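Local atomic coordinates of diaminopimelate decarboxylase (Psychromonas ingrahamii, PDB entry 4XG1), a protein that probably catalyses the pyridoxal-phosphate-dependent decarboxylation of meso-diaminopimelate to L-lysine, the last step of lysine biosynthesis, and works as a homodimer. Residues D2-Y6 / S34-R40; K25-P29 / A400-R406; S64-N70 / R89-A93; Q204-I208 / E248-E252; Q321-L326 / Y367-T373. Residue numbers count along the deposited sequence, not the author numbering.

Contact 1: D2-Y6 / S34-R40; sequences DHFNY and SRATIER. With TME (propane), chain S.
The N-terminal residues lead into strand 4-6, which begins at Phe4, and His3 (phi/psi -101/25°) bends out of the extended form. They lie on the N-terminal end of helix 35-49, in the pyridoxal-binding TIM-barrel domain. Asp2 CA lies 5.3 Å from Thr37 CA. Its CB lies 3.8 Å from Thr37 OG1, and its backbone N is 3.0 Å from Arg40 NH2. The Asp2 carboxylate leads away from the helix to a salt bridge with Arg371. His3, with chi1 m (-64°), points its CB toward the helix. ND1 and Thr37 OG1 form a 3.1 Å hydrogen bond, in which either atom could be the donor. Ala36 CB sits over one face of the imidazole, a CH-pi contact 3.6 Å from the ring centroid. His3 CE1 also approaches Arg40 NH1 at 3.4 Å. Phe4 CE2 reaches Ser34 CB at 4.0 Å. Ser34 is the N-cap of the helix: its OG accepts from Thr37 N at 2.8 Å. A propane molecule lies beside the helix, with its C3 3.3 Å from Ala36 O. The chain start is thus held by one imidazole with a hydroxyl at its edge and a methyl over its face.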
# COMPACT_ATOMS: atom_id res chain seq x y z
N ASP B 2 14.34 8.24 21.64
CA ASP B 2 13.55 6.98 21.93
C ASP B 2 14.19 5.95 22.91
O ASP B 2 15.34 6.11 23.38
CB ASP B 2 13.15 6.31 20.59
CG ASP B 2 14.34 5.91 19.72
OD1 ASP B 2 15.34 5.33 20.22
OD2 ASP B 2 14.27 6.19 18.50
N HIS B 3 13.43 4.91 23.24
CA HIS B 3 13.86 3.88 24.19
C HIS B 3 14.35 2.60 23.49
O HIS B 3 14.31 1.50 24.07
CB HIS B 3 12.73 3.56 25.16
CG HIS B 3 12.34 4.72 26.03
ND1 HIS B 3 11.68 5.82 25.54
CD2 HIS B 3 12.49 4.94 27.36
CE1 HIS B 3 11.43 6.67 26.52
NE2 HIS B 3 11.91 6.15 27.64
N PHE B 4 14.81 2.74 22.25
CA PHE B 4 15.49 1.67 21.56
C PHE B 4 16.95 1.99 21.72
O PHE B 4 17.44 2.94 21.14
CB PHE B 4 15.09 1.62 20.07
CG PHE B 4 13.64 1.28 19.86
CD1 PHE B 4 13.22 -0.03 19.84
CD2 PHE B 4 12.69 2.28 19.70
CE1 PHE B 4 11.89 -0.35 19.66
CE2 PHE B 4 11.35 1.97 19.52
CZ PHE B 4 10.96 0.65 19.50
N ASN B 5 17.64 1.18 22.52
CA ASN B 5 18.97 1.50 23.02
C ASN B 5 19.85 0.25 23.11
O ASN B 5 19.43 -0.76 23.66
CB ASN B 5 18.85 2.14 24.41
CG ASN B 5 18.03 3.43 24.41
OD1 ASN B 5 17.11 3.58 25.22
ND2 ASN B 5 18.35 4.36 23.51
N TYR B 6 21.05 0.33 22.56
CA TYR B 6 22.03 -0.73 22.70
C TYR B 6 22.55 -0.71 24.14
O TYR B 6 22.58 0.35 24.79
CB TYR B 6 23.19 -0.54 21.74
CG TYR B 6 22.92 -0.95 20.31
CD1 TYR B 6 22.71 -2.27 19.99
CD2 TYR B 6 22.94 -0.02 19.28
CE1 TYR B 6 22.49 -2.66 18.67
CE2 TYR B 6 22.74 -0.40 17.95
CZ TYR B 6 22.50 -1.71 17.66
OH TYR B 6 22.28 -2.11 16.36
N SER B 34 7.41 1.29 21.31
CA SER B 34 7.71 1.74 22.67
C SER B 34 6.60 2.55 23.26
O SER B 34 6.32 3.62 22.79
CB SER B 34 8.97 2.60 22.69
OG SER B 34 9.04 3.38 23.89
N ARG B 35 5.97 2.05 24.31
CA ARG B 35 4.93 2.85 25.00
C ARG B 35 5.48 4.17 25.54
O ARG B 35 4.86 5.22 25.39
CB ARG B 35 4.38 2.10 26.19
CG ARG B 35 3.53 3.03 27.02
CD ARG B 35 2.90 2.35 28.21
NE ARG B 35 1.85 3.21 28.75
CZ ARG B 35 1.09 2.91 29.79
NH1 ARG B 35 1.24 1.75 30.43
NH2 ARG B 35 0.16 3.77 30.20
N ALA B 36 6.66 4.10 26.17
CA ALA B 36 7.27 5.26 26.77
C ALA B 36 7.58 6.31 25.70
O ALA B 36 7.31 7.49 25.90
CB ALA B 36 8.56 4.87 27.49
N THR B 37 8.15 5.90 24.58
CA THR B 37 8.45 6.83 23.52
C THR B 37 7.21 7.50 22.99
O THR B 37 7.22 8.68 22.72
CB THR B 37 9.13 6.15 22.36
OG1 THR B 37 10.28 5.43 22.85
CG2 THR B 37 9.55 7.17 21.29
N ILE B 38 6.11 6.76 22.86
CA ILE B 38 4.86 7.35 22.36
C ILE B 38 4.37 8.43 23.31
O ILE B 38 3.98 9.55 22.91
CB ILE B 38 3.75 6.29 22.20
CG1 ILE B 38 4.12 5.33 21.07
CG2 ILE B 38 2.42 6.92 21.90
CD1 ILE B 38 3.35 4.04 21.08
N GLU B 39 4.37 8.09 24.60
CA GLU B 39 3.88 8.98 25.64
C GLU B 39 4.78 10.22 25.75
O GLU B 39 4.31 11.33 25.74
CB GLU B 39 3.79 8.21 26.96
CG GLU B 39 2.59 7.27 26.93
CD GLU B 39 2.39 6.44 28.19
OE1 GLU B 39 3.37 6.25 28.96
OE2 GLU B 39 1.26 5.95 28.36
N ARG B 40 6.07 10.00 25.80
CA ARG B 40 6.99 11.11 25.87
C ARG B 40 6.75 12.06 24.72
O ARG B 40 6.69 13.28 24.94
CB ARG B 40 8.41 10.61 25.83
CG ARG B 40 9.42 11.66 26.20
CD ARG B 40 10.79 11.02 26.19
NE ARG B 40 11.34 10.97 24.84
CZ ARG B 40 12.39 10.24 24.46
NH1 ARG B 40 13.02 9.42 25.32
NH2 ARG B 40 12.82 10.32 23.19
C1 TME S . 6.40 7.06 29.99
C2 TME S . 6.85 8.25 29.11
C3 TME S . 8.36 8.39 28.89

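Contact 2: K25-P29 / A400-R406; sequences KTGTP and AFIVRER
This is a surface contact in which an arginine gathers backbone carbonyls at the end of a helix. It joins the end of helix 19-26 to the last strand of the mixed sheet, 399-404, and the residues after it. Gly27 leaves the helix with positive phi (77°), and the peptide before Pro29 is cis. The backbones stay apart: the CA atoms of Thr26 and Arg406 are 8.4 Å from each other. Strand 399-404 turns a corner at Val403, where Val403 and Arg404 form a classic beta bulge facing Glu392. Arg406, with chi1 and chi2 t and chi3 m, then points back to the helix end. Its NH2 donates to Thr26 O at 2.9 Å and to Pro29 O at 3.1 Å, while its NH1 donates to Pro29 O at 2.8 Å. Lys25 stretches to the strand, and its NZ makes a weak 3.3 Å hydrogen bond to Ala400 O. The charges of Lys25 and Arg406 are thus met across the two segments by backbone carbonyls, not by carboxylates.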
# COMPACT_ATOMS: atom_id res chain seq x y z
N LYS B 25 9.32 -14.95 20.54
CA LYS B 25 7.96 -15.44 20.76
C LYS B 25 7.13 -15.27 19.48
O LYS B 25 6.51 -16.21 19.01
CB LYS B 25 7.28 -14.79 22.01
CG LYS B 25 6.56 -13.44 21.81
CD LYS B 25 5.71 -13.01 23.02
CE LYS B 25 5.41 -11.51 22.96
NZ LYS B 25 4.44 -11.08 24.01
N THR B 26 7.13 -14.05 18.93
CA THR B 26 6.22 -13.68 17.85
C THR B 26 6.70 -14.09 16.45
O THR B 26 5.90 -14.21 15.55
CB THR B 26 6.00 -12.15 17.85
OG1 THR B 26 4.86 -11.83 17.04
CG2 THR B 26 7.20 -11.44 17.30
N GLY B 27 8.00 -14.24 16.27
CA GLY B 27 8.58 -14.39 14.94
C GLY B 27 8.67 -13.06 14.18
O GLY B 27 8.12 -12.04 14.59
N THR B 28 9.31 -13.09 13.03
CA THR B 28 9.39 -11.95 12.16
C THR B 28 8.56 -12.20 10.89
O THR B 28 8.36 -13.36 10.53
CB THR B 28 10.86 -11.70 11.75
OG1 THR B 28 11.42 -12.91 11.22
CG2 THR B 28 11.62 -11.28 12.95
N PRO B 29 8.15 -11.16 10.18
CA PRO B 29 8.40 -9.77 10.53
C PRO B 29 7.51 -9.30 11.62
O PRO B 29 6.42 -9.87 11.84
CB PRO B 29 8.05 -9.00 9.27
CG PRO B 29 7.15 -9.92 8.52
CD PRO B 29 7.70 -11.28 8.79
N ALA B 400 5.71 -7.10 27.25
CA ALA B 400 5.40 -7.01 25.81
C ALA B 400 4.00 -7.50 25.56
O ALA B 400 3.65 -8.58 25.97
CB ALA B 400 6.37 -7.87 25.03
N PHE B 401 3.18 -6.68 24.92
CA PHE B 401 1.85 -7.10 24.58
C PHE B 401 1.60 -7.10 23.06
O PHE B 401 2.10 -6.24 22.30
CB PHE B 401 0.86 -6.28 25.35
CG PHE B 401 -0.52 -6.85 25.38
CD1 PHE B 401 -0.88 -7.78 26.35
CD2 PHE B 401 -1.50 -6.44 24.45
CE1 PHE B 401 -2.18 -8.29 26.38
CE2 PHE B 401 -2.80 -6.94 24.50
CZ PHE B 401 -3.13 -7.87 25.45
N ILE B 402 0.98 -8.17 22.58
CA ILE B 402 0.64 -8.28 21.18
C ILE B 402 -0.56 -7.43 20.97
O ILE B 402 -1.64 -7.78 21.45
CB ILE B 402 0.33 -9.73 20.76
CG1 ILE B 402 1.61 -10.58 20.83
CG2 ILE B 402 -0.18 -9.74 19.33
CD1 ILE B 402 1.41 -12.07 20.60
N VAL B 403 -0.38 -6.31 20.26
CA VAL B 403 -1.48 -5.38 20.01
C VAL B 403 -2.07 -5.52 18.60
O VAL B 403 -3.10 -4.96 18.29
CB VAL B 403 -1.04 -3.92 20.26
CG1 VAL B 403 -0.78 -3.71 21.75
CG2 VAL B 403 0.20 -3.53 19.46
N ARG B 404 -1.40 -6.27 17.75
CA ARG B 404 -2.06 -6.80 16.56
C ARG B 404 -1.48 -8.15 16.16
O ARG B 404 -0.30 -8.28 15.87
CB ARG B 404 -1.98 -5.84 15.40
CG ARG B 404 -2.57 -6.42 14.14
CD ARG B 404 -3.08 -5.39 13.14
NE ARG B 404 -3.56 -6.10 11.96
CZ ARG B 404 -4.74 -5.93 11.35
NH1 ARG B 404 -5.61 -5.04 11.73
NH2 ARG B 404 -5.02 -6.64 10.31
N GLU B 405 -2.33 -9.15 16.18
CA GLU B 405 -1.91 -10.49 15.85
C GLU B 405 -1.53 -10.58 14.38
O GLU B 405 -2.21 -9.99 13.49
CB GLU B 405 -3.02 -11.47 16.13
CG GLU B 405 -3.33 -11.65 17.60
CD GLU B 405 -4.79 -12.10 17.82
OE1 GLU B 405 -5.46 -12.60 16.85
OE2 GLU B 405 -5.31 -11.93 18.94
N ARG B 406 -0.45 -11.33 14.13
CA ARG B 406 -0.11 -11.70 12.77
C ARG B 406 -1.39 -12.26 12.08
O ARG B 406 -2.11 -13.08 12.65
CB ARG B 406 1.00 -12.75 12.79
CG ARG B 406 1.57 -12.99 11.41
CD ARG B 406 2.72 -13.96 11.39
NE ARG B 406 3.68 -13.60 12.40
CZ ARG B 406 4.59 -12.64 12.27
NH1 ARG B 406 4.69 -11.92 11.15
NH2 ARG B 406 5.44 -12.44 13.24

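Contact 3: S64-N70 / R89-A93; sequences SNLAVLN and RVIQA. With SCN (thiocyanate ion), chain E.
Two neighbouring helices of the TIM barrel meet here, the start of helix 66-74 and the end of helix 84-92. The CA atoms of Asn70 and Ala93 come within 4.9 Å. Asn65 is the N-cap of the first helix. Its OD1 accepts from Ala67 N at 2.9 Å and weakly from Val68 N at 3.4 Å, and its ND2 donates to Val403 O. At the other end Asn70, with chi1 t, gives ND2 to Ala93 O in a nearly straight 2.8 Å hydrogen bond. Arg89 reaches along the interface with chi1 m, then t and t. Its NH1 lies 2.7 Å from Ser64 O, but the angle makes that hydrogen bond weak. The stronger partner of Arg89 is Glu416 of the second subunit, in a salt bridge; Glu416 also accepts from Leu66 N. A thiocyanate ion, probably from the crystallisation liquor, accepts weakly at its N from Arg89 NH2 (3.3 Å) and NE (3.5 Å). Ser64 OG is hydrogen-bonded to Val60 O. Apolar groups fill the middle: Leu69 CB packs on Ala93 CB at 3.6 Å, and Leu69 CD1 lies 4.0 Å from Val90 CG2. Polar links thus flank a small apolar centre, and the arginine charge is answered across the dimer interface.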
# COMPACT_ATOMS: atom_id res chain seq x y z
N SER B 64 -2.81 3.64 13.44
CA SER B 64 -4.18 3.61 13.89
C SER B 64 -4.45 2.42 14.80
O SER B 64 -5.62 2.12 15.13
CB SER B 64 -5.10 3.53 12.66
OG SER B 64 -4.61 4.36 11.64
N ASN B 65 -3.40 1.76 15.24
CA ASN B 65 -3.58 0.62 16.10
C ASN B 65 -4.37 0.98 17.37
O ASN B 65 -4.12 2.01 17.97
CB ASN B 65 -2.25 0.06 16.48
CG ASN B 65 -2.38 -1.14 17.40
OD1 ASN B 65 -2.42 -0.99 18.63
ND2 ASN B 65 -2.49 -2.31 16.83
N LEU B 66 -5.30 0.11 17.78
CA LEU B 66 -6.18 0.39 18.90
C LEU B 66 -5.42 0.68 20.23
O LEU B 66 -5.79 1.55 20.97
CB LEU B 66 -7.14 -0.74 19.14
CG LEU B 66 -8.15 -1.06 18.06
CD1 LEU B 66 -9.13 -2.10 18.59
CD2 LEU B 66 -8.90 0.13 17.61
N ALA B 67 -4.36 -0.05 20.50
CA ALA B 67 -3.61 0.13 21.71
C ALA B 67 -2.94 1.47 21.66
O ALA B 67 -2.88 2.15 22.65
CB ALA B 67 -2.56 -0.97 21.89
N VAL B 68 -2.42 1.83 20.50
CA VAL B 68 -1.75 3.10 20.33
C VAL B 68 -2.74 4.22 20.56
O VAL B 68 -2.44 5.20 21.21
CB VAL B 68 -1.15 3.20 18.94
CG1 VAL B 68 -0.67 4.63 18.64
CG2 VAL B 68 0.03 2.25 18.84
N LEU B 69 -3.91 4.09 20.00
CA LEU B 69 -4.88 5.14 20.11
C LEU B 69 -5.25 5.26 21.56
O LEU B 69 -5.51 6.35 22.06
CB LEU B 69 -6.13 4.82 19.29
CG LEU B 69 -5.90 4.89 17.79
CD1 LEU B 69 -7.21 4.71 17.02
CD2 LEU B 69 -5.21 6.20 17.38
N ASN B 70 -5.33 4.12 22.21
CA ASN B 70 -5.77 4.06 23.58
C ASN B 70 -4.79 4.76 24.48
O ASN B 70 -5.19 5.47 25.38
CB ASN B 70 -5.94 2.61 24.02
CG ASN B 70 -6.36 2.50 25.48
OD1 ASN B 70 -5.55 2.17 26.31
ND2 ASN B 70 -7.63 2.82 25.77
N ARG B 89 -12.39 3.42 14.95
CA ARG B 89 -11.19 2.99 15.64
C ARG B 89 -11.01 3.80 16.92
O ARG B 89 -10.77 3.26 17.99
CB ARG B 89 -9.94 3.17 14.77
CG ARG B 89 -9.66 2.02 13.83
CD ARG B 89 -8.40 2.24 13.00
NE ARG B 89 -7.98 1.04 12.30
CZ ARG B 89 -7.40 -0.01 12.88
NH1 ARG B 89 -7.08 -0.00 14.18
NH2 ARG B 89 -7.11 -1.09 12.18
N VAL B 90 -11.14 5.11 16.80
CA VAL B 90 -10.97 5.97 17.96
C VAL B 90 -12.00 5.73 19.07
O VAL B 90 -11.67 5.70 20.24
CB VAL B 90 -11.01 7.44 17.54
CG1 VAL B 90 -11.22 8.33 18.77
CG2 VAL B 90 -9.71 7.81 16.86
N ILE B 91 -13.25 5.55 18.69
CA ILE B 91 -14.26 5.23 19.67
C ILE B 91 -13.98 3.90 20.31
O ILE B 91 -14.03 3.77 21.53
CB ILE B 91 -15.65 5.17 19.04
CG1 ILE B 91 -16.10 6.60 18.70
CG2 ILE B 91 -16.63 4.54 20.02
CD1 ILE B 91 -17.27 6.66 17.72
N GLN B 92 -13.64 2.92 19.48
CA GLN B 92 -13.31 1.61 19.98
C GLN B 92 -12.23 1.71 21.04
O GLN B 92 -12.28 1.03 22.03
CB GLN B 92 -12.87 0.70 18.82
CG GLN B 92 -12.89 -0.76 19.19
CD GLN B 92 -14.26 -1.27 19.53
OE1 GLN B 92 -14.44 -1.89 20.58
NE2 GLN B 92 -15.23 -1.01 18.68
N ALA B 93 -11.20 2.52 20.79
CA ALA B 93 -10.06 2.63 21.69
C ALA B 93 -10.35 3.47 22.92
O ALA B 93 -9.47 3.65 23.76
CB ALA B 93 -8.87 3.18 20.95
S SCN E . -5.08 1.09 9.19
C SCN E . -6.43 0.42 9.12
N SCN E . -7.47 -0.07 9.06

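Contact 4: Q204-I208 / E248-E252; sequences QLTEI and ETPPE. With TME (propane), chain Q.
Two loops of the barrel domain meet beside the cofactor pocket. Gln204 lies about 6 Å from the bound pyridoxal-phosphate-lysine group (LLP), side chain to ligand, and about 3 Å from the side chain of Arg277, a predicted substrate-binding residue. Gln204 has a left-handed backbone (phi/psi 50/47°), and its NE2 donates to Val243 O. The end-to-end directions of 204-208 and 248-251 are 45° apart, and Thr206 CA is 4.1 Å from Pro250 CA. Thr206 O faces the proline pair, 3.7 Å from Pro250 CA and 3.4 Å from Pro251 CD. Each loop follows a barrel strand, 192-198 or 234-236, and leads into the next helix, so the contact joins successive beta-alpha loops of a TIM barrel. Glu252 is the N-cap residue of helix 253-262. No hydrogen bond links the segments, which simply pack. Ile208, with chi1 m and chi2 t, lays CG1 3.4 Å from Pro251 CG. Thr206 CG2 touches Pro250 CB and Glu248 CB, both at 4.2 Å. A propane molecule lies close by, its C3 3.1 Å from Ile208 N.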
# COMPACT_ATOMS: atom_id res chain seq x y z
N GLN B 204 6.76 16.01 6.90
CA GLN B 204 8.23 15.93 7.03
C GLN B 204 8.89 17.29 6.75
O GLN B 204 9.84 17.38 5.97
CB GLN B 204 8.77 14.81 6.10
CG GLN B 204 10.24 14.45 6.22
CD GLN B 204 10.69 14.19 7.67
OE1 GLN B 204 9.87 13.94 8.55
NE2 GLN B 204 12.00 14.21 7.89
N LEU B 205 8.36 18.36 7.35
CA LEU B 205 8.98 19.66 7.24
C LEU B 205 10.04 19.80 8.33
O LEU B 205 9.81 19.43 9.47
CB LEU B 205 7.94 20.78 7.35
CG LEU B 205 6.81 20.68 6.32
CD1 LEU B 205 5.90 21.88 6.40
CD2 LEU B 205 7.35 20.53 4.90
N THR B 206 11.22 20.30 7.95
CA THR B 206 12.39 20.34 8.85
C THR B 206 12.80 21.75 9.31
O THR B 206 13.87 21.92 9.86
CB THR B 206 13.61 19.66 8.18
OG1 THR B 206 13.86 20.28 6.93
CG2 THR B 206 13.35 18.13 7.94
N GLU B 207 11.92 22.73 9.09
CA GLU B 207 12.13 24.14 9.45
C GLU B 207 10.89 24.67 10.18
O GLU B 207 9.76 24.30 9.82
CB GLU B 207 12.31 24.98 8.17
CG GLU B 207 13.53 24.60 7.33
CD GLU B 207 14.54 25.72 7.32
OE1 GLU B 207 14.29 26.77 6.64
OE2 GLU B 207 15.57 25.56 8.01
N ILE B 208 11.07 25.57 11.14
CA ILE B 208 9.94 26.26 11.79
C ILE B 208 9.30 27.33 10.90
O ILE B 208 8.11 27.59 10.97
CB ILE B 208 10.40 26.96 13.10
CG1 ILE B 208 10.81 25.92 14.15
CG2 ILE B 208 9.35 27.89 13.72
CD1 ILE B 208 11.74 26.44 15.24
N GLU B 248 18.73 14.52 9.13
CA GLU B 248 17.93 15.73 9.25
C GLU B 248 17.95 16.24 10.71
O GLU B 248 18.10 15.45 11.64
CB GLU B 248 16.47 15.48 8.82
CG GLU B 248 16.29 15.01 7.38
CD GLU B 248 16.24 13.48 7.20
OE1 GLU B 248 16.60 12.71 8.11
OE2 GLU B 248 15.84 13.03 6.10
N THR B 249 17.69 17.53 10.89
CA THR B 249 17.61 18.12 12.23
C THR B 249 16.39 19.02 12.28
O THR B 249 16.53 20.24 12.29
CB THR B 249 18.85 18.98 12.54
OG1 THR B 249 19.03 19.94 11.49
CG2 THR B 249 20.12 18.11 12.65
N PRO B 250 15.20 18.43 12.27
CA PRO B 250 14.04 19.25 12.40
C PRO B 250 13.93 19.81 13.81
O PRO B 250 14.55 19.30 14.73
CB PRO B 250 12.87 18.29 12.14
CG PRO B 250 13.41 16.96 12.52
CD PRO B 250 14.85 17.01 12.10
N PRO B 251 13.16 20.87 13.97
CA PRO B 251 12.85 21.36 15.28
C PRO B 251 12.20 20.24 16.06
O PRO B 251 11.30 19.58 15.55
CB PRO B 251 11.81 22.47 15.02
CG PRO B 251 11.95 22.82 13.58
CD PRO B 251 12.45 21.61 12.90
N GLU B 252 12.58 20.09 17.31
CA GLU B 252 11.83 19.21 18.18
C GLU B 252 10.53 19.85 18.58
O GLU B 252 10.40 21.06 18.52
CB GLU B 252 12.68 18.78 19.37
CG GLU B 252 13.58 17.61 18.98
CD GLU B 252 14.81 17.52 19.83
OE1 GLU B 252 14.74 17.97 21.00
OE2 GLU B 252 15.84 17.00 19.33
C1 TME Q . 13.85 28.28 9.88
C2 TME Q . 13.33 27.82 11.24
C3 TME Q . 13.94 26.49 11.76

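Contact 5: Q321-L326 / Y367-T373; sequences QNIIPL and YLVIRST
Strands 323-325 and 367-371 pair antiparallel in the mixed sheet of the beta domain. Their axes come within 4.7 Å, with the N-to-C directions 145° apart. Ile324 and Val369 are the hydrogen-bonded pair: Ile324 N to Val369 O and Val369 N to Ile324 O are both 2.9 Å. Arg371 N to Asn322 O, 2.8 Å, extends the ladder. The non-hydrogen-bonded pairs, Ile323 with Ile370 and Pro325 with Leu368, share one face. Ile323 and Ile370 are both m,t, and their CG1 atoms lie 4.3 Å apart. Leu368, also m,t, brings CD2 to 3.9 Å from Pro325 CA. On the other face Ile324 has chi1 p and chi2 t. Its CG1 is 4.0 Å from Val369 CB, and its CD1 reaches Arg371 CD at 3.7 Å. The Arg371 guanidinium goes on to a salt bridge with Asp2. Leu326, with chi1 t and chi2 p, sets CD2 3.6 Å from Tyr367 CB and CD1 4.0 Å from Val369 CG2. Gln321 lies off the common wells in chi1 (-128°) and chi2 (102°). This end is near the active site: Gln321 OE1 accepts weakly from Arg313, predicted to bind substrate. Ser372 has a left-handed backbone (70/42°) and its OG is hydrogen-bonded to Asn282. A water bridges Asn322 N, 3.2 Å, and Ser372 OG, 2.4 Å. Gln321 NE2 makes a weak 2.6 Å hydrogen bond to Ser372 O.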
# COMPACT_ATOMS: atom_id res chain seq x y z
N GLN B 321 15.50 4.76 5.54
CA GLN B 321 15.16 4.28 6.85
C GLN B 321 16.41 3.53 7.37
O GLN B 321 16.98 2.68 6.67
CB GLN B 321 13.98 3.33 6.69
CG GLN B 321 12.83 3.67 7.62
CD GLN B 321 11.63 4.39 7.06
OE1 GLN B 321 11.36 4.50 5.88
NE2 GLN B 321 10.88 4.90 7.98
N ASN B 322 16.92 3.93 8.52
CA ASN B 322 18.14 3.34 9.03
C ASN B 322 17.89 1.86 9.33
O ASN B 322 16.86 1.50 9.86
CB ASN B 322 18.58 4.09 10.29
CG ASN B 322 20.01 3.76 10.71
OD1 ASN B 322 20.84 3.33 9.91
ND2 ASN B 322 20.31 3.98 11.96
N ILE B 323 18.87 1.02 8.99
CA ILE B 323 18.80 -0.42 9.21
C ILE B 323 20.03 -0.85 10.03
O ILE B 323 21.16 -0.70 9.56
CB ILE B 323 18.76 -1.17 7.89
CG1 ILE B 323 17.57 -0.68 7.05
CG2 ILE B 323 18.64 -2.67 8.15
CD1 ILE B 323 17.43 -1.35 5.68
N ILE B 324 19.78 -1.36 11.23
CA ILE B 324 20.82 -1.67 12.19
C ILE B 324 20.70 -3.10 12.72
O ILE B 324 19.62 -3.68 12.72
CB ILE B 324 20.76 -0.71 13.39
CG1 ILE B 324 19.49 -0.91 14.20
CG2 ILE B 324 20.87 0.71 12.90
CD1 ILE B 324 19.41 -0.01 15.41
N PRO B 325 21.83 -3.68 13.19
CA PRO B 325 21.83 -5.07 13.62
C PRO B 325 21.23 -5.20 15.00
O PRO B 325 21.16 -4.24 15.74
CB PRO B 325 23.32 -5.44 13.63
CG PRO B 325 24.01 -4.16 13.96
CD PRO B 325 23.17 -3.07 13.32
N LEU B 326 20.81 -6.40 15.34
CA LEU B 326 20.21 -6.67 16.63
C LEU B 326 21.27 -6.71 17.74
O LEU B 326 20.97 -6.46 18.91
CB LEU B 326 19.46 -7.98 16.55
CG LEU B 326 18.48 -8.25 17.67
CD1 LEU B 326 17.39 -7.20 17.71
CD2 LEU B 326 17.88 -9.63 17.51
N TYR B 367 18.92 -11.18 12.68
CA TYR B 367 17.83 -10.24 12.73
C TYR B 367 18.30 -8.80 12.49
O TYR B 367 19.29 -8.36 13.06
CB TYR B 367 17.15 -10.30 14.08
CG TYR B 367 16.37 -11.54 14.30
CD1 TYR B 367 15.29 -11.84 13.49
CD2 TYR B 367 16.68 -12.41 15.32
CE1 TYR B 367 14.54 -13.00 13.67
CE2 TYR B 367 15.94 -13.57 15.52
CZ TYR B 367 14.87 -13.85 14.68
OH TYR B 367 14.12 -14.99 14.86
N LEU B 368 17.58 -8.05 11.65
CA LEU B 368 17.82 -6.62 11.45
C LEU B 368 16.63 -5.80 11.89
O LEU B 368 15.52 -6.28 11.92
CB LEU B 368 18.09 -6.33 10.00
CG LEU B 368 19.34 -6.96 9.42
CD1 LEU B 368 19.44 -6.73 7.94
CD2 LEU B 368 20.53 -6.34 10.12
N VAL B 369 16.90 -4.57 12.26
CA VAL B 369 15.90 -3.67 12.81
C VAL B 369 15.89 -2.48 11.87
O VAL B 369 16.93 -1.89 11.60
CB VAL B 369 16.29 -3.24 14.23
CG1 VAL B 369 15.51 -2.03 14.68
CG2 VAL B 369 16.09 -4.38 15.20
N ILE B 370 14.70 -2.14 11.38
CA ILE B 370 14.51 -0.98 10.52
C ILE B 370 13.92 0.05 11.41
O ILE B 370 12.85 -0.16 11.99
CB ILE B 370 13.53 -1.31 9.40
CG1 ILE B 370 14.07 -2.52 8.66
CG2 ILE B 370 13.38 -0.17 8.43
CD1 ILE B 370 13.02 -3.27 7.91
N ARG B 371 14.62 1.17 11.52
CA ARG B 371 14.18 2.19 12.45
C ARG B 371 13.19 3.15 11.83
O ARG B 371 13.09 3.25 10.61
CB ARG B 371 15.37 2.94 12.99
CG ARG B 371 16.20 2.12 13.95
CD ARG B 371 17.22 2.94 14.75
NE ARG B 371 16.77 4.31 14.99
CZ ARG B 371 16.02 4.73 16.02
NH1 ARG B 371 15.59 3.88 16.96
NH2 ARG B 371 15.66 6.03 16.08
N SER B 372 12.44 3.82 12.67
CA SER B 372 11.61 4.94 12.28
C SER B 372 10.43 4.51 11.47
O SER B 372 10.06 5.16 10.48
CB SER B 372 12.41 5.97 11.49
OG SER B 372 13.67 6.22 12.09
N THR B 373 9.82 3.42 11.88
CA THR B 373 8.76 2.82 11.12
C THR B 373 7.44 2.85 11.89
O THR B 373 6.49 2.17 11.55
CB THR B 373 9.08 1.38 10.74
OG1 THR B 373 9.27 0.62 11.93
CG2 THR B 373 10.29 1.30 9.88
O HOH W 1 15.61 5.93 10.65

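From the N terminus, contact 1 closes a short loop that brings the chain start onto helix 35-49. Contact 2 opens within that loop, at 25-29, and closes only at 400-406, so the two cross. Contacts 3, 4 and 5 follow in series inside this long span. Contacts 3 and 4 both belong to the barrel but lie on opposite sides of the chain's centre. Contact 5 ties strands of the beta domain. It touches contact 1 through Asp2 with Arg371 and Tyr6 with Pro325, and contact 2 through packing of Thr28 on Tyr367. Contact 2 meets contact 3 where Val403 packs on Ala67, and both reach the second subunit.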